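Local structure of PUA domain-containing protein (Archaeoglobus fulgidus DSM 4304, 2Q07) at residues Ala252-Val262 / Gly273-Ala283; Met176-Trp185 / Met214-Leu225. The protein probably binds RNA through its PUA domain and probably takes part in archaeosine-tRNA biosynthesis. All coordinates share one frame; numbering follows the deposited sequence.

Contact 1: residues Ala252-Val262 / Gly273-Ala283; sequences ADEKIRPNDVV and GLAAMSGKEMA
Gly279 donates its backbone N-H to Ile256 O at 2.6 Å, coming from above the carbonyl plane and bending to 151° at the hydrogen. This bond fastens the start of helix 279-282 to the loop that follows strand 249-252. Further along, the Ala275 N-H meets Asp260 O almost head-on (2.8 Å, C=O...N angle 167°), and Val262 with Gly273 forms an antiparallel hydrogen-bonded pair, Val262 N to Gly273 O spanning 3.0 Å. Glycine suits position 279 because Gly279 CA lies 3.2 Å from Asp253 O in a C-H...O contact, and a CB would run into that oxygen.

Polar side chains shape each segment from within. Asp253 OD1 takes the Lys255 N-H in an Asx turn, while its OD2 accepts from Tyr231 N; Asp260 OD2 receives the Arg257 N-H. Ser278 is the N-cap: with chi1 at 70°, OG sits between its own backbone N and carbonyl carbon, where it accepts from Glu281 N (3.0 Å) and, more weakly, Lys280 N.

Around these bonds the packing is apolar. The CG2 branch of Ile256, trans to the backbone N, rests on Ala275 CB at 3.8 Å and also meets the methyl carbon CE of selenomethionine Met282. Ala252 CB fits against Met282 CB, 3.9 Å away, and Val233 of strand 232-235 also touches Ile256, Val262 and Met282. At the exposed border Asn259 ND2 approaches the Leu274 methyls, 3.3 Å from Leu274 CD2.

Backbone groups supply every hydrogen bond between the segments, so this piece of the PUA domain is joined by main chain and small or branched apolar residues, with Asp253 and Asp260 bracing the loop and Ser278 capping the helix rather than bridging the two sides.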
loop_
_atom_site.group_PDB
_atom_site.type_symbol
_atom_site.label_atom_id
_atom_site.label_comp_id
_atom_site.label_asym_id
_atom_site.label_seq_id
_atom_site.Cartn_x
_atom_site.Cartn_y
_atom_site.Cartn_z
ATOM N N ALA A 252 -18.654 -9.832 -16.331
ATOM C CA ALA A 252 -17.768 -9.289 -15.304
ATOM C C ALA A 252 -16.316 -9.706 -15.519
ATOM O O ALA A 252 -16.043 -10.788 -16.037
ATOM C CB ALA A 252 -18.235 -9.744 -13.926
ATOM N N ASP A 253 -15.386 -8.845 -15.112
ATOM C CA ASP A 253 -13.961 -9.132 -15.251
ATOM C C ASP A 253 -13.651 -10.342 -14.373
ATOM O O ASP A 253 -13.884 -10.309 -13.166
ATOM C CB ASP A 253 -13.130 -7.930 -14.787
ATOM C CG ASP A 253 -11.650 -8.066 -15.127
ATOM O OD1 ASP A 253 -11.169 -9.204 -15.313
ATOM O OD2 ASP A 253 -10.965 -7.024 -15.195
ATOM N N GLU A 254 -13.126 -11.403 -14.981
ATOM C CA GLU A 254 -12.803 -12.625 -14.248
ATOM C C GLU A 254 -11.742 -12.411 -13.176
ATOM O O GLU A 254 -11.658 -13.182 -12.216
ATOM C CB GLU A 254 -12.345 -13.725 -15.214
ATOM C CG GLU A 254 -13.422 -14.188 -16.190
ATOM C CD GLU A 254 -13.430 -13.403 -17.496
ATOM O OE1 GLU A 254 -13.262 -12.163 -17.458
ATOM O OE2 GLU A 254 -13.616 -14.030 -18.565
ATOM N N LYS A 255 -10.936 -11.366 -13.336
ATOM C CA LYS A 255 -9.883 -11.060 -12.375
ATOM C C LYS A 255 -10.435 -10.434 -11.098
ATOM O O LYS A 255 -9.727 -10.325 -10.098
ATOM C CB LYS A 255 -8.849 -10.110 -12.991
ATOM C CG LYS A 255 -7.915 -10.750 -14.012
ATOM C CD LYS A 255 -8.667 -11.242 -15.239
ATOM C CE LYS A 255 -7.741 -11.958 -16.209
ATOM N NZ LYS A 255 -8.510 -12.573 -17.327
ATOM N N ILE A 256 -11.699 -10.023 -11.135
ATOM C CA ILE A 256 -12.337 -9.401 -9.977
ATOM C C ILE A 256 -12.449 -10.346 -8.784
ATOM O O ILE A 256 -12.930 -11.475 -8.908
ATOM C CB ILE A 256 -13.761 -8.879 -10.323
ATOM C CG1 ILE A 256 -13.660 -7.646 -11.220
ATOM C CG2 ILE A 256 -14.518 -8.535 -9.057
ATOM C CD1 ILE A 256 -14.996 -7.077 -11.629
ATOM N N ARG A 257 -11.998 -9.869 -7.628
ATOM C CA ARG A 257 -12.069 -10.642 -6.399
ATOM C C ARG A 257 -12.990 -9.915 -5.430
ATOM O O ARG A 257 -13.153 -8.700 -5.518
ATOM C CB ARG A 257 -10.681 -10.803 -5.779
ATOM C CG ARG A 257 -9.732 -11.621 -6.630
ATOM C CD ARG A 257 -8.589 -12.156 -5.803
ATOM N NE ARG A 257 -7.794 -13.122 -6.552
ATOM C CZ ARG A 257 -7.100 -14.107 -5.992
ATOM N NH1 ARG A 257 -7.108 -14.255 -4.672
ATOM N NH2 ARG A 257 -6.403 -14.945 -6.749
ATOM N N PRO A 258 -13.599 -10.652 -4.487
ATOM C CA PRO A 258 -14.513 -10.083 -3.497
ATOM C C PRO A 258 -14.353 -8.599 -3.149
ATOM O O PRO A 258 -14.837 -7.744 -3.885
ATOM C CB PRO A 258 -14.326 -11.009 -2.306
ATOM C CG PRO A 258 -14.244 -12.333 -2.981
ATOM C CD PRO A 258 -13.327 -12.069 -4.176
ATOM N N ASN A 259 -13.669 -8.286 -2.054
ATOM C CA ASN A 259 -13.527 -6.893 -1.616
ATOM C C ASN A 259 -12.872 -5.907 -2.591
ATOM O O ASN A 259 -12.369 -4.868 -2.168
ATOM C CB ASN A 259 -12.782 -6.837 -0.274
ATOM C CG ASN A 259 -13.289 -5.720 0.635
ATOM O OD1 ASN A 259 -12.715 -5.457 1.695
ATOM N ND2 ASN A 259 -14.373 -5.067 0.228
ATOM N N ASP A 260 -12.881 -6.208 -3.885
ATOM C CA ASP A 260 -12.285 -5.296 -4.861
ATOM C C ASP A 260 -13.217 -4.154 -5.247
ATOM O O ASP A 260 -14.439 -4.309 -5.245
ATOM C CB ASP A 260 -11.889 -6.044 -6.142
ATOM C CG ASP A 260 -10.540 -6.721 -6.031
ATOM O OD1 ASP A 260 -9.805 -6.422 -5.063
ATOM O OD2 ASP A 260 -10.211 -7.541 -6.917
ATOM N N VAL A 261 -12.631 -3.002 -5.559
ATOM C CA VAL A 261 -13.411 -1.860 -6.007
ATOM C C VAL A 261 -13.597 -2.127 -7.497
ATOM O O VAL A 261 -12.623 -2.371 -8.224
ATOM C CB VAL A 261 -12.658 -0.516 -5.817
ATOM C CG1 VAL A 261 -13.417 0.613 -6.507
ATOM C CG2 VAL A 261 -12.518 -0.200 -4.344
ATOM N N VAL A 262 -14.845 -2.106 -7.946
ATOM C CA VAL A 262 -15.139 -2.360 -9.345
ATOM C C VAL A 262 -15.939 -1.211 -9.937
ATOM O O VAL A 262 -16.530 -0.411 -9.219
ATOM C CB VAL A 262 -15.940 -3.678 -9.523
ATOM C CG1 VAL A 262 -15.154 -4.850 -8.937
ATOM C CG2 VAL A 262 -17.305 -3.563 -8.866
ATOM N N GLY A 273 -18.275 0.654 -6.892
ATOM C CA GLY A 273 -18.813 -0.178 -5.831
ATOM C C GLY A 273 -17.795 -1.169 -5.292
ATOM O O GLY A 273 -16.658 -1.236 -5.765
ATOM N N LEU A 274 -18.199 -1.932 -4.283
ATOM C CA LEU A 274 -17.342 -2.948 -3.683
ATOM C C LEU A 274 -17.875 -4.323 -4.055
ATOM O O LEU A 274 -18.986 -4.690 -3.668
ATOM C CB LEU A 274 -17.327 -2.829 -2.159
ATOM C CG LEU A 274 -16.202 -2.053 -1.480
ATOM C CD1 LEU A 274 -16.362 -2.205 0.022
ATOM C CD2 LEU A 274 -14.835 -2.581 -1.916
ATOM N N ALA A 275 -17.089 -5.078 -4.808
ATOM C CA ALA A 275 -17.499 -6.415 -5.214
ATOM C C ALA A 275 -17.725 -7.285 -3.979
ATOM O O ALA A 275 -16.990 -7.188 -3.001
ATOM C CB ALA A 275 -16.437 -7.031 -6.109
ATOM N N ALA A 276 -18.752 -8.126 -4.018
ATOM C CA ALA A 276 -19.045 -9.008 -2.894
ATOM C C ALA A 276 -18.614 -10.424 -3.245
ATOM O O ALA A 276 -18.371 -11.243 -2.362
ATOM C CB ALA A 276 -20.544 -8.972 -2.562
HETATM N N MSE A 277 -18.524 -10.705 -4.540
HETATM C CA MSE A 277 -18.104 -12.017 -5.016
HETATM C C MSE A 277 -17.095 -11.885 -6.158
HETATM O O MSE A 277 -16.903 -10.799 -6.714
HETATM C CB MSE A 277 -19.321 -12.841 -5.468
HETATM C CG MSE A 277 -20.283 -12.115 -6.402
HETATM SE SE MSE A 277 -21.798 -13.215 -6.935
HETATM C CE MSE A 277 -22.865 -13.066 -5.333
ATOM N N SER A 278 -16.445 -12.991 -6.498
ATOM C CA SER A 278 -15.451 -12.993 -7.565
ATOM C C SER A 278 -16.087 -12.635 -8.899
ATOM O O SER A 278 -17.306 -12.714 -9.060
ATOM C CB SER A 278 -14.802 -14.373 -7.682
ATOM O OG SER A 278 -15.729 -15.313 -8.194
ATOM N N GLY A 279 -15.252 -12.247 -9.858
ATOM C CA GLY A 279 -15.759 -11.902 -11.170
ATOM C C GLY A 279 -16.361 -13.120 -11.837
ATOM O O GLY A 279 -17.117 -12.998 -12.796
ATOM N N LYS A 280 -16.023 -14.297 -11.316
ATOM C CA LYS A 280 -16.514 -15.568 -11.842
ATOM C C LYS A 280 -17.922 -15.855 -11.323
ATOM O O LYS A 280 -18.794 -16.287 -12.072
ATOM C CB LYS A 280 -15.586 -16.705 -11.407
ATOM C CG LYS A 280 -14.109 -16.334 -11.345
ATOM C CD LYS A 280 -13.305 -17.421 -10.635
ATOM C CE LYS A 280 -11.871 -16.979 -10.368
ATOM N NZ LYS A 280 -11.819 -15.770 -9.493
ATOM N N GLU A 281 -18.128 -15.623 -10.030
ATOM C CA GLU A 281 -19.420 -15.851 -9.391
ATOM C C GLU A 281 -20.507 -14.924 -9.925
ATOM O O GLU A 281 -21.680 -15.296 -9.969
ATOM C CB GLU A 281 -19.288 -15.670 -7.876
ATOM C CG GLU A 281 -19.187 -16.971 -7.082
ATOM C CD GLU A 281 -20.542 -17.652 -6.872
ATOM O OE1 GLU A 281 -20.577 -18.727 -6.233
ATOM O OE2 GLU A 281 -21.570 -17.115 -7.340
HETATM N N MSE A 282 -20.114 -13.716 -10.320
HETATM C CA MSE A 282 -21.058 -12.737 -10.856
HETATM C C MSE A 282 -21.602 -13.203 -12.194
HETATM O O MSE A 282 -22.815 -13.303 -12.385
HETATM C CB MSE A 282 -20.380 -11.380 -11.049
HETATM C CG MSE A 282 -20.118 -10.605 -9.776
HETATM SE SE MSE A 282 -19.329 -8.885 -10.171
HETATM C CE MSE A 282 -18.455 -8.554 -8.483
ATOM N N ALA A 283 -20.691 -13.475 -13.121
ATOM C CA ALA A 283 -21.061 -13.936 -14.451
ATOM C C ALA A 283 -21.459 -15.406 -14.376
ATOM O O ALA A 283 -21.761 -16.032 -15.392
ATOM C CB ALA A 283 -19.891 -13.755 -15.408
#

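Contact 2: residues Met176-Trp185 / Met214-Leu225; sequences MLSYQFGITW and MLDIYEKIAAYL
Leu215 drives its CD1 into helix 168-181, 3.5 Å from Leu177 CG and 3.6 Å from Met176 CB. Here the packing is tight, helix segment 176-181 crossing strand 214-217 nearly at right angles (84°). The flat ring of Phe181 fills the next place: Leu225 CD1 sits over one face, 4.1 Å from the ring centroid, Gln180 CB covers the opposite face, and Ile217 CG2 approaches Phe181 CE1 to 3.4 Å. With an alanine at Gln180 the chain beyond CB is gone, which would probably open a gap beside Leu215 and Met214.

At the less buried end, around Trp185 and Tyr224, contacts are wider. Ile221 CG1 stands almost centrally over the five-membered ring of Trp185, whose edge points to the Tyr224 face in a T-shaped pair with centroids 5.8 Å apart. Ile183 CD1 touches Tyr224 CD2 at 4.0 Å. Lys220 sets its CB against Trp185 CH2, while NZ turns away to a hydrogen bond with Arg204 O.

Helix 168-181 thus packs across strand 214-217, the outer strand of a four-stranded antiparallel sheet, and against helix 219-227, which follows it, forming part of the hydrophobic core of the pre-PUA domain.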
loop_
_atom_site.group_PDB
_atom_site.type_symbol
_atom_site.label_atom_id
_atom_site.label_comp_id
_atom_site.label_asym_id
_atom_site.label_seq_id
_atom_site.Cartn_x
_atom_site.Cartn_y
_atom_site.Cartn_z
HETATM N N MSE A 176 -0.945 2.765 -3.826
HETATM C CA MSE A 176 -2.242 2.162 -3.529
HETATM C C MSE A 176 -3.048 1.973 -4.811
HETATM O O MSE A 176 -3.758 0.981 -4.963
HETATM C CB MSE A 176 -3.007 3.021 -2.530
HETATM C CG MSE A 176 -2.271 3.155 -1.211
HETATM SE SE MSE A 176 -3.281 4.080 0.117
HETATM C CE MSE A 176 -2.677 5.874 -0.180
ATOM N N LEU A 177 -2.931 2.930 -5.724
ATOM C CA LEU A 177 -3.611 2.864 -7.014
ATOM C C LEU A 177 -3.056 1.669 -7.796
ATOM O O LEU A 177 -3.798 0.883 -8.397
ATOM C CB LEU A 177 -3.360 4.159 -7.790
ATOM C CG LEU A 177 -4.271 5.336 -7.455
ATOM C CD1 LEU A 177 -3.870 6.557 -8.288
ATOM C CD2 LEU A 177 -5.723 4.937 -7.756
ATOM N N SER A 178 -1.733 1.543 -7.773
ATOM C CA SER A 178 -1.033 0.456 -8.445
ATOM C C SER A 178 -1.500 -0.875 -7.859
ATOM O O SER A 178 -1.901 -1.782 -8.582
ATOM C CB SER A 178 0.475 0.631 -8.249
ATOM O OG SER A 178 1.215 -0.315 -8.993
ATOM N N TYR A 179 -1.456 -0.968 -6.533
ATOM C CA TYR A 179 -1.879 -2.165 -5.818
ATOM C C TYR A 179 -3.300 -2.602 -6.229
ATOM O O TYR A 179 -3.517 -3.716 -6.710
ATOM C CB TYR A 179 -1.842 -1.886 -4.307
ATOM C CG TYR A 179 -2.115 -3.089 -3.433
ATOM C CD1 TYR A 179 -1.067 -3.862 -2.934
ATOM C CD2 TYR A 179 -3.422 -3.471 -3.125
ATOM C CE1 TYR A 179 -1.308 -4.984 -2.155
ATOM C CE2 TYR A 179 -3.678 -4.597 -2.343
ATOM C CZ TYR A 179 -2.613 -5.348 -1.866
ATOM O OH TYR A 179 -2.845 -6.472 -1.118
ATOM N N GLN A 180 -4.255 -1.702 -6.041
ATOM C CA GLN A 180 -5.663 -1.975 -6.335
ATOM C C GLN A 180 -6.093 -2.063 -7.791
ATOM O O GLN A 180 -6.935 -2.891 -8.131
ATOM C CB GLN A 180 -6.535 -0.931 -5.646
ATOM C CG GLN A 180 -6.383 -0.898 -4.144
ATOM C CD GLN A 180 -7.082 0.290 -3.526
ATOM O OE1 GLN A 180 -8.266 0.513 -3.760
ATOM N NE2 GLN A 180 -6.353 1.053 -2.723
ATOM N N PHE A 181 -5.519 -1.230 -8.651
ATOM C CA PHE A 181 -5.925 -1.211 -10.056
ATOM C C PHE A 181 -4.822 -1.407 -11.084
ATOM O O PHE A 181 -5.108 -1.511 -12.279
ATOM C CB PHE A 181 -6.639 0.113 -10.360
ATOM C CG PHE A 181 -7.692 0.477 -9.360
ATOM C CD1 PHE A 181 -7.508 1.561 -8.503
ATOM C CD2 PHE A 181 -8.861 -0.270 -9.257
ATOM C CE1 PHE A 181 -8.465 1.897 -7.562
ATOM C CE2 PHE A 181 -9.835 0.058 -8.312
ATOM C CZ PHE A 181 -9.634 1.143 -7.463
ATOM N N GLY A 182 -3.568 -1.444 -10.644
ATOM C CA GLY A 182 -2.487 -1.629 -11.588
ATOM C C GLY A 182 -2.318 -0.427 -12.494
ATOM O O GLY A 182 -1.924 -0.570 -13.652
ATOM N N ILE A 183 -2.639 0.760 -11.982
ATOM C CA ILE A 183 -2.479 1.995 -12.750
ATOM C C ILE A 183 -1.916 3.059 -11.813
ATOM O O ILE A 183 -1.731 2.817 -10.616
ATOM C CB ILE A 183 -3.828 2.560 -13.306
ATOM C CG1 ILE A 183 -4.629 3.224 -12.178
ATOM C CG2 ILE A 183 -4.652 1.455 -13.962
ATOM C CD1 ILE A 183 -5.963 3.811 -12.635
ATOM N N THR A 184 -1.651 4.236 -12.368
ATOM C CA THR A 184 -1.175 5.354 -11.580
ATOM C C THR A 184 -1.873 6.609 -12.092
ATOM O O THR A 184 -2.481 6.591 -13.160
ATOM C CB THR A 184 0.351 5.538 -11.674
ATOM O OG1 THR A 184 0.764 6.461 -10.657
ATOM C CG2 THR A 184 0.760 6.072 -13.043
ATOM N N TRP A 185 -1.800 7.690 -11.327
ATOM C CA TRP A 185 -2.440 8.933 -11.722
ATOM C C TRP A 185 -1.761 10.116 -11.061
ATOM O O TRP A 185 -1.141 9.979 -10.008
ATOM C CB TRP A 185 -3.919 8.931 -11.322
ATOM C CG TRP A 185 -4.877 8.740 -12.455
ATOM C CD1 TRP A 185 -5.152 7.575 -13.120
ATOM C CD2 TRP A 185 -5.712 9.739 -13.037
ATOM N NE1 TRP A 185 -6.115 7.790 -14.078
ATOM C CE2 TRP A 185 -6.477 9.109 -14.049
ATOM C CE3 TRP A 185 -5.891 11.108 -12.803
ATOM C CZ2 TRP A 185 -7.407 9.802 -14.822
ATOM C CZ3 TRP A 185 -6.811 11.794 -13.569
ATOM C CH2 TRP A 185 -7.560 11.140 -14.569
HETATM N N MSE A 214 -8.374 1.080 2.074
HETATM C CA MSE A 214 -8.113 1.056 0.639
HETATM C C MSE A 214 -8.530 2.392 0.047
HETATM O O MSE A 214 -9.128 3.218 0.730
HETATM C CB MSE A 214 -8.901 -0.072 -0.035
HETATM C CG MSE A 214 -10.393 0.197 -0.166
HETATM SE SE MSE A 214 -11.412 -1.396 -0.633
HETATM C CE MSE A 214 -10.568 -1.814 -2.315
ATOM N N LEU A 215 -8.218 2.594 -1.226
ATOM C CA LEU A 215 -8.564 3.831 -1.913
ATOM C C LEU A 215 -9.969 3.793 -2.476
ATOM O O LEU A 215 -10.389 2.782 -3.034
ATOM C CB LEU A 215 -7.619 4.086 -3.090
ATOM C CG LEU A 215 -6.250 4.724 -2.885
ATOM C CD1 LEU A 215 -5.581 4.884 -4.238
ATOM C CD2 LEU A 215 -6.396 6.071 -2.207
ATOM N N ASP A 216 -10.691 4.894 -2.313
ATOM C CA ASP A 216 -12.016 5.014 -2.887
ATOM C C ASP A 216 -11.702 5.859 -4.121
ATOM O O ASP A 216 -10.865 6.759 -4.042
ATOM C CB ASP A 216 -12.966 5.783 -1.959
ATOM C CG ASP A 216 -14.420 5.638 -2.374
ATOM O OD1 ASP A 216 -14.662 5.166 -3.506
ATOM O OD2 ASP A 216 -15.318 5.989 -1.581
ATOM N N ILE A 217 -12.341 5.574 -5.254
ATOM C CA ILE A 217 -12.090 6.335 -6.482
ATOM C C ILE A 217 -13.343 7.037 -6.982
ATOM O O ILE A 217 -14.456 6.609 -6.687
ATOM C CB ILE A 217 -11.584 5.430 -7.623
ATOM C CG1 ILE A 217 -12.616 4.332 -7.903
ATOM C CG2 ILE A 217 -10.220 4.846 -7.260
ATOM C CD1 ILE A 217 -12.308 3.477 -9.123
ATOM N N TYR A 218 -13.155 8.099 -7.760
ATOM C CA TYR A 218 -14.282 8.846 -8.292
ATOM C C TYR A 218 -14.430 8.793 -9.813
ATOM O O TYR A 218 -13.896 7.891 -10.441
ATOM C CB TYR A 218 -14.242 10.269 -7.740
ATOM C CG TYR A 218 -14.294 10.227 -6.220
ATOM C CD1 TYR A 218 -13.120 10.143 -5.465
ATOM C CD2 TYR A 218 -15.510 10.141 -5.549
ATOM C CE1 TYR A 218 -13.160 9.973 -4.081
ATOM C CE2 TYR A 218 -15.565 9.967 -4.159
ATOM C CZ TYR A 218 -14.385 9.882 -3.436
ATOM O OH TYR A 218 -14.421 9.687 -2.081
ATOM N N GLU A 219 -15.144 9.750 -10.399
ATOM C CA GLU A 219 -15.431 9.726 -11.838
ATOM C C GLU A 219 -14.340 9.522 -12.884
ATOM O O GLU A 219 -14.430 8.603 -13.693
ATOM C CB GLU A 219 -16.245 10.962 -12.240
ATOM C CG GLU A 219 -17.110 10.702 -13.479
ATOM C CD GLU A 219 -17.763 11.956 -14.052
ATOM O OE1 GLU A 219 -18.139 12.855 -13.269
ATOM O OE2 GLU A 219 -17.918 12.029 -15.290
ATOM N N LYS A 220 -13.330 10.380 -12.890
ATOM C CA LYS A 220 -12.254 10.301 -13.878
ATOM C C LYS A 220 -11.525 8.965 -13.889
ATOM O O LYS A 220 -11.268 8.404 -14.955
ATOM C CB LYS A 220 -11.240 11.428 -13.655
ATOM C CG LYS A 220 -11.799 12.624 -12.905
ATOM C CD LYS A 220 -12.145 12.219 -11.469
ATOM C CE LYS A 220 -12.893 13.281 -10.716
ATOM N NZ LYS A 220 -13.396 12.691 -9.451
ATOM N N ILE A 221 -11.194 8.450 -12.707
ATOM C CA ILE A 221 -10.487 7.180 -12.624
ATOM C C ILE A 221 -11.373 6.021 -13.046
ATOM O O ILE A 221 -10.955 5.199 -13.851
ATOM C CB ILE A 221 -9.942 6.915 -11.200
ATOM C CG1 ILE A 221 -8.901 7.981 -10.851
ATOM C CG2 ILE A 221 -9.334 5.526 -11.129
ATOM C CD1 ILE A 221 -8.141 7.722 -9.570
ATOM N N ALA A 222 -12.582 5.962 -12.491
ATOM C CA ALA A 222 -13.551 4.923 -12.833
ATOM C C ALA A 222 -13.766 4.941 -14.350
ATOM O O ALA A 222 -13.896 3.888 -14.979
ATOM C CB ALA A 222 -14.884 5.186 -12.108
ATOM N N ALA A 223 -13.803 6.148 -14.915
ATOM C CA ALA A 223 -13.986 6.343 -16.353
ATOM C C ALA A 223 -12.812 5.719 -17.090
ATOM O O ALA A 223 -12.991 5.033 -18.096
ATOM C CB ALA A 223 -14.076 7.837 -16.681
ATOM N N TYR A 224 -11.610 5.950 -16.575
ATOM C CA TYR A 224 -10.415 5.393 -17.188
ATOM C C TYR A 224 -10.451 3.869 -17.132
ATOM O O TYR A 224 -10.186 3.208 -18.134
ATOM C CB TYR A 224 -9.159 5.901 -16.481
ATOM C CG TYR A 224 -7.891 5.315 -17.051
ATOM C CD1 TYR A 224 -7.373 5.772 -18.265
ATOM C CD2 TYR A 224 -7.217 4.289 -16.391
ATOM C CE1 TYR A 224 -6.215 5.224 -18.808
ATOM C CE2 TYR A 224 -6.055 3.730 -16.926
ATOM C CZ TYR A 224 -5.561 4.204 -18.132
ATOM O OH TYR A 224 -4.407 3.666 -18.657
ATOM N N LEU A 225 -10.779 3.314 -15.964
ATOM C CA LEU A 225 -10.852 1.856 -15.797
ATOM C C LEU A 225 -11.911 1.242 -16.724
ATOM O O LEU A 225 -11.721 0.152 -17.272
ATOM C CB LEU A 225 -11.175 1.490 -14.335
ATOM C CG LEU A 225 -10.173 1.880 -13.234
ATOM C CD1 LEU A 225 -10.778 1.624 -11.858
ATOM C CD2 LEU A 225 -8.898 1.085 -13.406
#

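In the fold
This chain is the C-terminal part of a longer protein. Beyond the N-terminal region with its five-stranded mixed sheet, helix 168-181 opens contact 2, which closes when strand 214-217 and helix 219-227 return after three intervening strands. The chain then enters the PUA domain, where strands 232-235 and 249-252 precede contact 1; this closes the hairpin of strands 261-265 and 270-275 and brings in helix 279-282. The two loops follow in series, neither nested nor crossed. They nevertheless touch: Met214 of contact 2 packs on Val261 and Leu274 of contact 1, and Phe181 reaches Val261, coupling the pre-PUA core to the PUA hairpin.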